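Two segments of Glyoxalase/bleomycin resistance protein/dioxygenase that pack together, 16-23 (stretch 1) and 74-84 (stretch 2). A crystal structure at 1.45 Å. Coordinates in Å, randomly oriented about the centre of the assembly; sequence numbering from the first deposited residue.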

# COMPACT_ATOMS: atom_id res chain seq x y z
N SER A 16 -4.64 2.76 3.79
CA SER A 16 -3.21 2.72 4.13
C SER A 16 -2.64 1.40 3.65
O SER A 16 -3.31 0.41 3.53
N ALA A 17 -1.32 1.46 3.40
CA ALA A 17 -0.45 0.28 3.23
C ALA A 17 0.63 0.38 4.34
O ALA A 17 0.79 1.44 4.94
N THR A 18 1.28 -0.71 4.61
CA THR A 18 2.20 -0.81 5.71
C THR A 18 3.63 -1.12 5.25
O THR A 18 3.83 -1.95 4.34
N ILE A 19 4.56 -0.44 5.92
CA ILE A 19 5.99 -0.84 5.76
C ILE A 19 6.45 -1.29 7.17
O ILE A 19 5.83 -0.99 8.16
N ILE A 20 7.51 -2.03 7.19
CA ILE A 20 8.12 -2.54 8.43
C ILE A 20 9.42 -1.76 8.69
O ILE A 20 10.31 -1.76 7.86
N VAL A 21 9.47 -1.22 9.89
CA VAL A 21 10.59 -0.44 10.37
C VAL A 21 11.12 -1.03 11.67
O VAL A 21 10.44 -1.82 12.31
N SER A 22 12.34 -0.62 12.06
CA SER A 22 12.91 -1.16 13.32
C SER A 22 12.60 -0.30 14.54
O SER A 22 12.67 -0.77 15.69
N ASP A 23 12.26 0.98 14.30
CA ASP A 23 12.05 1.96 15.34
C ASP A 23 11.07 2.97 14.81
O ASP A 23 11.35 3.75 13.91
N GLY A 74 7.11 -13.37 10.70
CA GLY A 74 8.52 -13.06 10.55
C GLY A 74 8.89 -11.96 9.56
O GLY A 74 10.00 -11.80 9.28
N ARG A 75 7.92 -11.20 9.09
CA ARG A 75 8.24 -10.11 8.19
C ARG A 75 9.09 -9.07 8.90
O ARG A 75 8.83 -8.73 10.01
N LYS A 76 10.07 -8.57 8.18
CA LYS A 76 11.10 -7.71 8.75
C LYS A 76 11.36 -6.50 7.83
O LYS A 76 10.94 -6.52 6.67
N PRO A 77 12.06 -5.48 8.32
CA PRO A 77 12.36 -4.39 7.46
C PRO A 77 13.29 -4.75 6.33
O PRO A 77 14.04 -5.74 6.39
N GLY A 78 13.24 -3.92 5.27
CA GLY A 78 14.23 -3.96 4.19
C GLY A 78 13.71 -4.65 2.94
O GLY A 78 12.88 -5.58 3.03
N GLY A 79 14.19 -4.21 1.81
CA GLY A 79 13.79 -4.78 0.57
C GLY A 79 12.74 -3.98 -0.17
O GLY A 79 12.33 -2.95 0.24
N TYR A 80 12.34 -4.52 -1.30
CA TYR A 80 11.27 -3.91 -2.10
C TYR A 80 9.98 -3.85 -1.36
O TYR A 80 9.53 -4.83 -0.92
N THR A 81 9.41 -2.66 -1.23
CA THR A 81 8.16 -2.51 -0.53
C THR A 81 6.97 -2.80 -1.42
O THR A 81 5.92 -3.05 -0.94
N GLY A 82 7.18 -2.71 -2.71
CA GLY A 82 6.03 -2.78 -3.66
C GLY A 82 5.26 -1.48 -3.68
O GLY A 82 4.20 -1.37 -4.28
N ILE A 83 5.75 -0.45 -3.00
CA ILE A 83 5.11 0.90 -2.95
C ILE A 83 5.83 1.79 -3.94
O ILE A 83 7.05 1.97 -3.91
N SER A 84 5.02 2.43 -4.79
CA SER A 84 5.53 3.42 -5.73
C SER A 84 4.96 4.78 -5.30
O SER A 84 3.79 4.90 -4.88

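Two strands can pack against each other without sharing a single direct hydrogen bond, and the contact between residues 16-23 and 74-84 of this protein is a compact example. Strands 16-20 and 79-84 run nearly antiparallel, at 162°, but their axes come no closer than 8.6 Å, and the gap between them is occupied by side chains and a bridging water.

Ile-83 anchors the apolar centre. Its CA-to-CB bond points toward the other stretch, and its m,t rotamer extends CD1 to 3.6 Å from CG2 of Ile-19 and 4.3 Å from CB of Ala-17. The CA-to-CB bond of Ile-19 points sideways, yet in the p,t conformation its CG2 also lies 4.0 Å from CG2 of Thr-81. One branch methyl thus meets two neighbours in the opposing strand.

Ile-20 extends the apolar surface toward the loop preceding the second strand. Its CA-to-CB bond points toward the other stretch, and as an m,m rotamer it has more of its area covered by that stretch than any other residue here. Its CG2 packs 3.8 Å from CD of Pro-77, while its CD1 reaches 3.9 Å from CD of Arg-75, meeting the aliphatic part of a long side chain whose guanidinium is hydrogen-bonded elsewhere in the structure. The proline ring also fits closely against backbone: its CB sits 3.2 Å from O of Ile-20, and its CG 3.7 Å from C of Val-21.

At the polar edge, water replaces direct pairing. Water 1 donates to O of Thr-18 at 2.8 Å and to O of Thr-81 at 3.3 Å, bridging two carbonyls that, both being acceptors, could not bond to each other. Thr-81, a p rotamer, turns its methyl to Ile-19 while its OG1 accepts a hydrogen bond from N of Ile-83 at 3.0 Å, combining apolar packing with local backbone support.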

# COMPACT_ATOMS: atom_id res chain seq x y z
CB SER A 16 -2.96 2.87 5.62
OG SER A 16 -3.78 2.05 6.42
CB ALA A 17 0.18 0.30 1.86
CB THR A 18 1.74 -1.90 6.72
OG1 THR A 18 0.40 -1.63 7.12
CG2 THR A 18 2.60 -1.99 8.00
CB ILE A 19 6.85 0.24 5.18
CG1 ILE A 19 6.89 1.48 6.09
CG2 ILE A 19 6.39 0.61 3.75
CD1 ILE A 19 7.96 2.54 5.73
CB ILE A 20 8.34 -4.06 8.32
CG1 ILE A 20 7.09 -4.83 7.83
CG2 ILE A 20 8.79 -4.63 9.69
CD1 ILE A 20 5.85 -4.75 8.69
CB VAL A 21 10.25 1.07 10.53
CG1 VAL A 21 9.78 1.65 9.15
CG2 VAL A 21 9.28 1.33 11.64
CB SER A 22 14.40 -1.31 13.17
OG SER A 22 15.05 -0.11 12.82
CB ASP A 23 13.41 2.58 15.74
CG ASP A 23 13.36 3.53 16.87
OD1 ASP A 23 12.48 4.40 16.87
OD2 ASP A 23 14.35 3.55 17.72
CB ARG A 75 6.97 -9.51 7.59
CG ARG A 75 6.02 -8.80 8.51
CD ARG A 75 4.77 -8.37 7.74
NE ARG A 75 3.92 -9.50 7.49
CZ ARG A 75 2.78 -9.45 6.80
NH1 ARG A 75 2.37 -8.30 6.30
NH2 ARG A 75 2.06 -10.53 6.63
CB LYS A 76 12.40 -8.51 9.01
CG LYS A 76 12.20 -9.50 10.18
CD LYS A 76 13.31 -10.03 10.95
CE LYS A 76 12.82 -10.70 12.27
NZ LYS A 76 12.45 -9.75 13.39
CB PRO A 77 13.05 -3.40 8.40
CG PRO A 77 12.64 -3.78 9.78
CD PRO A 77 12.58 -5.26 9.69
CB TYR A 80 11.05 -4.71 -3.37
CG TYR A 80 12.20 -4.59 -4.23
CD1 TYR A 80 12.51 -3.39 -4.82
CD2 TYR A 80 13.03 -5.68 -4.44
CE1 TYR A 80 13.63 -3.28 -5.62
CE2 TYR A 80 14.14 -5.57 -5.24
CZ TYR A 80 14.43 -4.37 -5.81
OH TYR A 80 15.52 -4.30 -6.59
CB THR A 81 7.97 -1.09 -0.00
OG1 THR A 81 8.01 -0.16 -1.07
CG2 THR A 81 9.02 -0.73 1.03
CB ILE A 83 5.08 1.51 -1.55
CG1 ILE A 83 4.19 0.67 -0.64
CG2 ILE A 83 4.58 2.97 -1.57
CD1 ILE A 83 4.29 0.97 0.87
CB SER A 84 5.14 3.14 -7.16
OG SER A 84 5.64 1.88 -7.60
O HOH W 1 5.66 -2.69 2.33